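Local structure of periplasmic solute binding protein (Candidatus liberibacter, 4CL2) at residues V6-F11 against A48-N53; S12-I17 against L56-G61; N208-R211 against F217-S220. The protein binds manganese and zinc ions in the periplasm and probably delivers them to a membrane transporter for uptake. All coordinates share one frame; numbering follows the deposited sequence.

From the N terminus, strand 6-9 runs into helix 12-22, and further on helix 45-53 runs into strand 56-59. Interactions 1 and 2 therefore cross: the first segment of each comes before the second segment of either, and both close loops of just under forty residues. Interaction 1 sets helix 45-53 against strand 6-9, and interaction 2 sets helix 12-22 against strand 56-59. The two strands are neighbours in one parallel sheet, joined by probable hydrogen bonds from L58 N to L8 O and from S10 N to L58 O. Interaction 3 follows in series and closes a short loop between helix 200-212 and strand 217-221, on the opposite side of the chain's centre.

Interaction 1. Residues V6-F11 against A48-N53; sequences VVLSSF and AIKIQN. With SO4 (sulfate ion), chain B.
A helix packed on a parallel sheet brings V6 and L8 of strand 6-9 against K50, I51 and N53 of helix 45-53; the axes of strand 6-9 and of the helical segment 48-53 come within 8.3 Å, their directions 131° apart. L8 buries the most surface in the contact. Its CG lies anti to the backbone N (chi1 175°), which carries the branched end out to the helix, where CD2 meets I51 CG1 at 3.7 Å and CD1 faces K50 CB at 4.2 Å. Leucine suits this place because its two methyls can touch different helix residues. Nearer the start of the strand, the compact V6 leaves room for the helix backbone: V6 CB lies 3.5 Å from N53 O, a carbonyl that also accepts a hydrogen bond from K76. K50 lends its inner carbons to the contact and then leads away, fully extended, so that its NZ donates at 2.8 Å to O3 of a sulfate ion, probably from the crystallisation liquor, that T30 N also binds. The same ammonium forms a salt bridge with E33. Helix 45-53 covers strand 6-9 while the chain passes from strand 27-30 to strand 56-59, an arrangement typical of the beta-alpha-beta crossover in alpha/beta lobes.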
loop_
_atom_site.group_PDB
_atom_site.type_symbol
_atom_site.label_atom_id
_atom_site.label_comp_id
_atom_site.label_asym_id
_atom_site.label_seq_id
_atom_site.Cartn_x
_atom_site.Cartn_y
_atom_site.Cartn_z
ATOM N N VAL A 6 19.482 -12.138 -6.189
ATOM C CA VAL A 6 18.488 -11.309 -6.865
ATOM C C VAL A 6 17.157 -11.546 -6.135
ATOM O O VAL A 6 16.764 -12.679 -5.883
ATOM C CB VAL A 6 18.354 -11.707 -8.369
ATOM C CG1 VAL A 6 17.257 -10.881 -9.066
ATOM C CG2 VAL A 6 19.631 -11.473 -9.107
ATOM N N VAL A 7 16.535 -10.481 -5.709
ATOM C CA VAL A 7 15.264 -10.534 -4.937
ATOM C C VAL A 7 14.239 -9.718 -5.755
ATOM O O VAL A 7 14.396 -8.497 -5.968
ATOM C CB VAL A 7 15.430 -9.923 -3.545
ATOM C CG1 VAL A 7 14.104 -9.931 -2.827
ATOM C CG2 VAL A 7 16.485 -10.686 -2.769
ATOM N N LEU A 8 13.227 -10.431 -6.234
ATOM C CA LEU A 8 12.133 -9.885 -7.058
ATOM C C LEU A 8 10.941 -9.533 -6.156
ATOM O O LEU A 8 10.366 -10.373 -5.483
ATOM C CB LEU A 8 11.744 -10.857 -8.168
ATOM C CG LEU A 8 10.531 -10.387 -8.971
ATOM C CD1 LEU A 8 10.829 -9.128 -9.789
ATOM C CD2 LEU A 8 10.110 -11.573 -9.888
ATOM N N SER A 9 10.569 -8.258 -6.151
ATOM C CA SER A 9 9.352 -7.768 -5.456
ATOM C C SER A 9 8.190 -7.674 -6.476
ATOM O O SER A 9 8.387 -7.391 -7.658
ATOM C CB SER A 9 9.616 -6.403 -4.814
ATOM O OG SER A 9 10.631 -6.435 -3.818
ATOM N N SER A 10 6.982 -7.966 -6.017
ATOM C CA SER A 10 5.829 -7.995 -6.906
ATOM C C SER A 10 5.500 -6.586 -7.453
ATOM O O SER A 10 5.033 -6.497 -8.582
ATOM C CB SER A 10 4.636 -8.650 -6.250
ATOM O OG SER A 10 4.187 -7.882 -5.127
ATOM N N PHE A 11 5.619 -5.566 -6.642
ATOM C CA PHE A 11 5.312 -4.213 -7.104
ATOM C C PHE A 11 6.104 -3.163 -6.375
ATOM O O PHE A 11 6.929 -3.437 -5.480
ATOM C CB PHE A 11 3.772 -3.951 -7.064
ATOM C CG PHE A 11 3.222 -3.541 -5.691
ATOM C CD1 PHE A 11 3.250 -4.384 -4.591
ATOM C CD2 PHE A 11 2.634 -2.292 -5.552
ATOM C CE1 PHE A 11 2.690 -4.002 -3.371
ATOM C CE2 PHE A 11 2.084 -1.893 -4.326
ATOM C CZ PHE A 11 2.104 -2.757 -3.243
ATOM N N ALA A 48 9.390 -12.546 -17.456
ATOM C CA ALA A 48 9.679 -13.945 -17.165
ATOM C C ALA A 48 11.191 -14.164 -16.885
ATOM O O ALA A 48 11.579 -15.003 -16.098
ATOM C CB ALA A 48 9.205 -14.840 -18.228
ATOM N N ILE A 49 12.019 -13.376 -17.535
ATOM C CA ILE A 49 13.464 -13.317 -17.156
ATOM C C ILE A 49 13.693 -12.887 -15.737
ATOM O O ILE A 49 14.466 -13.504 -14.968
ATOM C CB ILE A 49 14.289 -12.465 -18.169
ATOM C CG1 ILE A 49 14.136 -12.974 -19.555
ATOM C CG2 ILE A 49 15.771 -12.403 -17.757
ATOM C CD1 ILE A 49 14.527 -14.421 -19.900
ATOM N N LYS A 50 13.027 -11.806 -15.289
ATOM C CA LYS A 50 13.128 -11.403 -13.901
ATOM C C LYS A 50 12.743 -12.524 -12.961
ATOM O O LYS A 50 13.368 -12.749 -11.943
ATOM C CB LYS A 50 12.262 -10.208 -13.608
ATOM C CG LYS A 50 12.738 -8.937 -14.246
ATOM C CD LYS A 50 11.867 -7.762 -13.789
ATOM C CE LYS A 50 12.354 -6.504 -14.424
ATOM N NZ LYS A 50 11.595 -5.264 -14.068
ATOM N N ILE A 51 11.684 -13.229 -13.325
ATOM C CA ILE A 51 11.217 -14.354 -12.525
ATOM C C ILE A 51 12.230 -15.501 -12.437
ATOM O O ILE A 51 12.427 -16.084 -11.357
ATOM C CB ILE A 51 9.775 -14.776 -13.030
ATOM C CG1 ILE A 51 8.792 -13.633 -12.721
ATOM C CG2 ILE A 51 9.353 -16.121 -12.378
ATOM C CD1 ILE A 51 7.432 -13.835 -13.374
ATOM N N GLN A 52 12.828 -15.846 -13.554
ATOM C CA GLN A 52 13.852 -16.908 -13.588
ATOM C C GLN A 52 15.104 -16.537 -12.757
ATOM O O GLN A 52 15.723 -17.399 -12.096
ATOM C CB GLN A 52 14.306 -17.208 -15.018
ATOM C CG GLN A 52 13.272 -17.958 -15.840
ATOM C CD GLN A 52 12.891 -19.265 -15.123
ATOM O OE1 GLN A 52 13.749 -20.110 -14.838
ATOM N NE2 GLN A 52 11.584 -19.457 -14.892
ATOM N N ASN A 53 15.465 -15.257 -12.823
ATOM C CA ASN A 53 16.644 -14.776 -12.112
ATOM C C ASN A 53 16.459 -14.688 -10.611
ATOM O O ASN A 53 17.480 -14.742 -9.871
ATOM C CB ASN A 53 17.072 -13.399 -12.603
ATOM C CG ASN A 53 17.652 -13.413 -13.995
ATOM O OD1 ASN A 53 17.661 -12.366 -14.687
ATOM N ND2 ASN A 53 18.223 -14.460 -14.371
HETATM S S SO4 B . 13.973 -3.328 -11.889
HETATM O O1 SO4 B . 13.062 -2.204 -12.166
HETATM O O2 SO4 B . 15.006 -3.638 -12.906
HETATM O O3 SO4 B . 13.146 -4.471 -11.875
HETATM O O4 SO4 B . 14.701 -3.049 -10.648
#

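Interaction 2. Residues S12-I17 against L56-G61; sequences SIIGDI and LILCNG
I14 reaches from helix 12-22 across to strand 56-59 with both of its branches, and each branch meets a different part of the other segment. CG1 stands anti to the carbonyl carbon (chi1 -63°) and the chain runs on extended, so CD1 goes to the end of the strand while CG2 stays beside L58. The terminal methyl sits against the C59-N60 peptide: I14 CD1 is 3.5 Å from N60 N and 3.8 Å from C59 C. The shorter branch lies across the base of the leucine, with I14 CG2 4.0 Å from L58 CB. In L58 the branched end, CG and the two methyls, packs among V7, S9, I82 and I121, so the leucine shares little more than its inner carbons with the isoleucine. A beta-branched residue fits here because one side chain must cover both a leucine and a flat peptide. The contact is buried in an alpha/beta lobe, where helix 12-22, which follows strand 6-9 directly, packs against the neighbouring parallel strand 56-59. N60 follows that strand, and its CB lies 4.0 Å from I14 CD1. Three partners grip its amide. ND2 donates to G61 O at 3.0 Å, along a moderately bent bond (153° at the hydrogen) that arrives from above the carbonyl plane, and it also pairs with P105 O; OD1 pairs with the hydroxyl of Y117. These bonds fix the rotation of the amide and satisfy a polar group in the interior. G61 has a positive phi, which glycine adopts readily. The N60 side chain lies about 7 Å from that of H106, a metal ligand, and about 9 Å from the bound manganese, nearest atoms in each case.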
loop_
_atom_site.group_PDB
_atom_site.type_symbol
_atom_site.label_atom_id
_atom_site.label_comp_id
_atom_site.label_asym_id
_atom_site.label_seq_id
_atom_site.Cartn_x
_atom_site.Cartn_y
_atom_site.Cartn_z
ATOM N N SER A 12 5.974 -1.923 -6.865
ATOM C CA SER A 12 6.943 -0.869 -6.538
ATOM C C SER A 12 7.104 -0.623 -5.066
ATOM O O SER A 12 8.209 -0.369 -4.588
ATOM C CB SER A 12 6.549 0.459 -7.242
ATOM O OG SER A 12 5.194 0.864 -6.964
ATOM N N ILE A 13 6.024 -0.675 -4.312
ATOM C CA ILE A 13 6.115 -0.372 -2.897
ATOM C C ILE A 13 7.001 -1.391 -2.193
ATOM O O ILE A 13 7.878 -1.016 -1.398
ATOM C CB ILE A 13 4.760 -0.290 -2.248
ATOM C CG1 ILE A 13 4.030 0.953 -2.850
ATOM C CG2 ILE A 13 4.869 -0.301 -0.713
ATOM C CD1 ILE A 13 2.665 1.177 -2.191
ATOM N N ILE A 14 6.798 -2.661 -2.473
ATOM C CA ILE A 14 7.655 -3.689 -1.861
ATOM C C ILE A 14 9.098 -3.627 -2.320
ATOM O O ILE A 14 10.036 -3.748 -1.525
ATOM C CB ILE A 14 7.028 -5.094 -2.060
ATOM C CG1 ILE A 14 5.666 -5.164 -1.344
ATOM C CG2 ILE A 14 7.953 -6.209 -1.602
ATOM C CD1 ILE A 14 4.923 -6.482 -1.570
ATOM N N GLY A 15 9.313 -3.319 -3.601
ATOM C CA GLY A 15 10.650 -3.113 -4.090
ATOM C C GLY A 15 11.402 -2.039 -3.365
ATOM O O GLY A 15 12.604 -2.203 -3.023
ATOM N N ASP A 16 10.735 -0.917 -3.095
ATOM C CA ASP A 16 11.389 0.195 -2.423
ATOM C C ASP A 16 11.699 -0.126 -0.950
ATOM O O ASP A 16 12.790 0.207 -0.417
ATOM C CB ASP A 16 10.527 1.463 -2.520
ATOM C CG ASP A 16 11.187 2.628 -1.851
ATOM O OD1 ASP A 16 12.165 3.183 -2.391
ATOM O OD2 ASP A 16 10.760 2.969 -0.734
ATOM N N ILE A 17 10.775 -0.822 -0.285
ATOM C CA ILE A 17 11.022 -1.258 1.111
ATOM C C ILE A 17 12.228 -2.158 1.140
ATOM O O ILE A 17 13.159 -2.004 1.941
ATOM C CB ILE A 17 9.794 -1.984 1.675
ATOM C CG1 ILE A 17 8.668 -0.991 1.905
ATOM C CG2 ILE A 17 10.158 -2.631 3.035
ATOM C CD1 ILE A 17 7.335 -1.663 2.077
ATOM N N LEU A 56 14.587 -15.171 -4.635
ATOM C CA LEU A 56 13.565 -14.927 -3.592
ATOM C C LEU A 56 12.525 -14.061 -4.273
ATOM O O LEU A 56 12.931 -13.097 -5.012
ATOM C CB LEU A 56 14.194 -14.214 -2.401
ATOM C CG LEU A 56 13.284 -13.835 -1.259
ATOM C CD1 LEU A 56 12.669 -15.046 -0.637
ATOM C CD2 LEU A 56 14.089 -13.029 -0.250
ATOM N N ILE A 57 11.243 -14.378 -4.073
ATOM C CA ILE A 57 10.146 -13.568 -4.620
ATOM C C ILE A 57 9.321 -13.052 -3.445
ATOM O O ILE A 57 8.888 -13.830 -2.611
ATOM C CB ILE A 57 9.298 -14.349 -5.604
ATOM C CG1 ILE A 57 10.160 -14.798 -6.779
ATOM C CG2 ILE A 57 8.139 -13.491 -6.072
ATOM C CD1 ILE A 57 9.441 -15.675 -7.786
ATOM N N LEU A 58 9.176 -11.729 -3.371
ATOM C CA LEU A 58 8.450 -11.095 -2.277
ATOM C C LEU A 58 7.097 -10.559 -2.789
ATOM O O LEU A 58 7.039 -9.685 -3.656
ATOM C CB LEU A 58 9.262 -9.963 -1.715
ATOM C CG LEU A 58 10.640 -10.279 -1.159
ATOM C CD1 LEU A 58 11.308 -8.953 -0.729
ATOM C CD2 LEU A 58 10.516 -11.284 -0.002
ATOM N N CYS A 59 6.032 -11.152 -2.280
ATOM C CA CYS A 59 4.644 -10.803 -2.681
ATOM C C CYS A 59 3.950 -10.116 -1.494
ATOM O O CYS A 59 4.244 -10.393 -0.336
ATOM C CB CYS A 59 3.835 -12.045 -3.056
ATOM S SG CYS A 59 4.352 -12.685 -4.692
ATOM N N ASN A 60 2.941 -9.322 -1.822
ATOM C CA ASN A 60 2.041 -8.753 -0.843
ATOM C C ASN A 60 1.130 -9.752 -0.218
ATOM O O ASN A 60 0.829 -9.683 1.015
ATOM C CB ASN A 60 1.131 -7.726 -1.523
ATOM C CG ASN A 60 0.463 -6.798 -0.495
ATOM O OD1 ASN A 60 1.123 -5.930 0.078
ATOM N ND2 ASN A 60 -0.839 -6.950 -0.341
ATOM N N GLY A 61 0.660 -10.689 -1.014
ATOM C CA GLY A 61 -0.474 -11.514 -0.624
ATOM C C GLY A 61 -1.709 -10.677 -0.496
ATOM O O GLY A 61 -1.830 -9.618 -1.150
#

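Interaction 3. Residues N208-R211 against F217-S220; sequences NQMR and FIFS
M210 alone, among residues 208-211, carries the helix side of this contact, laying its terminal methyl against I218 of strand 217-221. The close part is small and wholly apolar. M210 CE approaches I218 CB at 4.1 Å and I218 CG2 at 4.2 Å, and the two side chains cross at about a right angle, so the thioether chain ends on the branch point of the isoleucine instead of running alongside it. The chain of M210 is extended through chi2 and then turns about the CG-SD bond (chi3 73°), setting the methyl across the line of the chain. Methionine suits such a place: it is long enough to span the gap between helix and strand, whose nearest CA atoms, those of M210 and F217, are 8.9 Å apart, and flexible enough to adjust its end. I218 offers a broad, beta-branched surface in return. Contact thins out toward F217, whose carbonyl O is 4.3 Å from M210 CE; the CB of that phenylalanine points away from the helix, and F217 as a residue is partly exposed. On the helix, N208 and R211 are exposed, as expected of polar residues on the outer face of an amphipathic helix; of the four, only M210 meets strand 217-221. On the inner side M210 has further neighbours. It also touches L187 of strand 185-188, I215 and A238 in loops, and both T236 and V232 of helix 227-236, the latter also touching I218. A short connection leads from helix 200-212 into strand 217-221, which pairs in parallel with strand 239-244.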
loop_
_atom_site.group_PDB
_atom_site.type_symbol
_atom_site.label_atom_id
_atom_site.label_comp_id
_atom_site.label_asym_id
_atom_site.label_seq_id
_atom_site.Cartn_x
_atom_site.Cartn_y
_atom_site.Cartn_z
ATOM N N ASN A 208 -25.279 8.388 1.318
ATOM C CA ASN A 208 -26.167 8.385 2.460
ATOM C C ASN A 208 -25.392 8.521 3.763
ATOM O O ASN A 208 -25.766 9.324 4.643
ATOM C CB ASN A 208 -27.049 7.133 2.409
ATOM C CG ASN A 208 -28.175 7.281 1.401
ATOM O OD1 ASN A 208 -28.635 8.373 1.178
ATOM N ND2 ASN A 208 -28.575 6.209 0.770
ATOM N N GLN A 209 -24.284 7.805 3.842
ATOM C CA GLN A 209 -23.443 7.864 5.069
ATOM C C GLN A 209 -22.799 9.220 5.305
ATOM O O GLN A 209 -22.772 9.718 6.428
ATOM C CB GLN A 209 -22.437 6.766 5.064
ATOM C CG GLN A 209 -23.016 5.380 5.255
ATOM C CD GLN A 209 -23.518 5.193 6.679
ATOM O OE1 GLN A 209 -22.858 5.606 7.633
ATOM N NE2 GLN A 209 -24.681 4.589 6.826
ATOM N N MET A 210 -22.346 9.866 4.236
ATOM C CA MET A 210 -21.795 11.206 4.368
ATOM C C MET A 210 -22.774 12.253 4.827
ATOM O O MET A 210 -22.427 13.126 5.623
ATOM C CB MET A 210 -21.164 11.628 3.046
ATOM C CG MET A 210 -19.859 10.909 2.760
ATOM S SD MET A 210 -19.092 11.244 1.135
ATOM C CE MET A 210 -18.505 12.882 1.416
ATOM N N ARG A 211 -23.987 12.215 4.291
ATOM C CA ARG A 211 -25.007 13.135 4.757
ATOM C C ARG A 211 -25.329 12.864 6.218
ATOM O O ARG A 211 -25.352 13.783 7.040
ATOM C CB ARG A 211 -26.257 13.014 3.916
ATOM C CG ARG A 211 -26.087 13.579 2.527
ATOM C CD ARG A 211 -27.410 14.084 2.025
ATOM N NE ARG A 211 -28.078 15.043 2.929
ATOM C CZ ARG A 211 -29.261 14.868 3.552
ATOM N NH1 ARG A 211 -29.977 13.754 3.429
ATOM N NH2 ARG A 211 -29.747 15.839 4.319
ATOM N N PHE A 217 -15.192 15.716 3.555
ATOM C CA PHE A 217 -14.241 15.478 2.452
ATOM C C PHE A 217 -14.282 14.062 1.919
ATOM O O PHE A 217 -14.410 13.047 2.672
ATOM C CB PHE A 217 -12.784 15.823 2.898
ATOM C CG PHE A 217 -12.552 17.303 3.061
ATOM C CD1 PHE A 217 -12.158 18.081 1.981
ATOM C CD2 PHE A 217 -12.726 17.886 4.298
ATOM C CE1 PHE A 217 -11.961 19.448 2.139
ATOM C CE2 PHE A 217 -12.552 19.258 4.480
ATOM C CZ PHE A 217 -12.185 20.038 3.391
ATOM N N ILE A 218 -14.065 13.985 0.606
ATOM C CA ILE A 218 -13.817 12.709 -0.074
ATOM C C ILE A 218 -12.655 12.825 -1.049
ATOM O O ILE A 218 -12.612 13.788 -1.802
ATOM C CB ILE A 218 -15.113 12.168 -0.807
ATOM C CG1 ILE A 218 -14.822 10.840 -1.550
ATOM C CG2 ILE A 218 -15.715 13.246 -1.678
ATOM C CD1 ILE A 218 -16.100 10.131 -2.035
ATOM N N PHE A 219 -11.748 11.861 -1.037
ATOM C CA PHE A 219 -10.543 11.853 -1.887
ATOM C C PHE A 219 -10.689 10.910 -3.064
ATOM O O PHE A 219 -11.569 9.997 -3.081
ATOM C CB PHE A 219 -9.349 11.377 -1.099
ATOM C CG PHE A 219 -9.021 12.237 0.100
ATOM C CD1 PHE A 219 -8.242 13.381 -0.060
ATOM C CD2 PHE A 219 -9.520 11.938 1.351
ATOM C CE1 PHE A 219 -7.936 14.190 1.029
ATOM C CE2 PHE A 219 -9.196 12.723 2.451
ATOM C CZ PHE A 219 -8.418 13.848 2.280
ATOM N N SER A 220 -9.887 11.150 -4.075
ATOM C CA SER A 220 -9.548 10.110 -5.059
ATOM C C SER A 220 -8.114 9.775 -5.042
ATOM O O SER A 220 -7.367 10.283 -4.204
ATOM C CB SER A 220 -10.053 10.496 -6.469
ATOM O OG SER A 220 -9.324 11.638 -6.972
#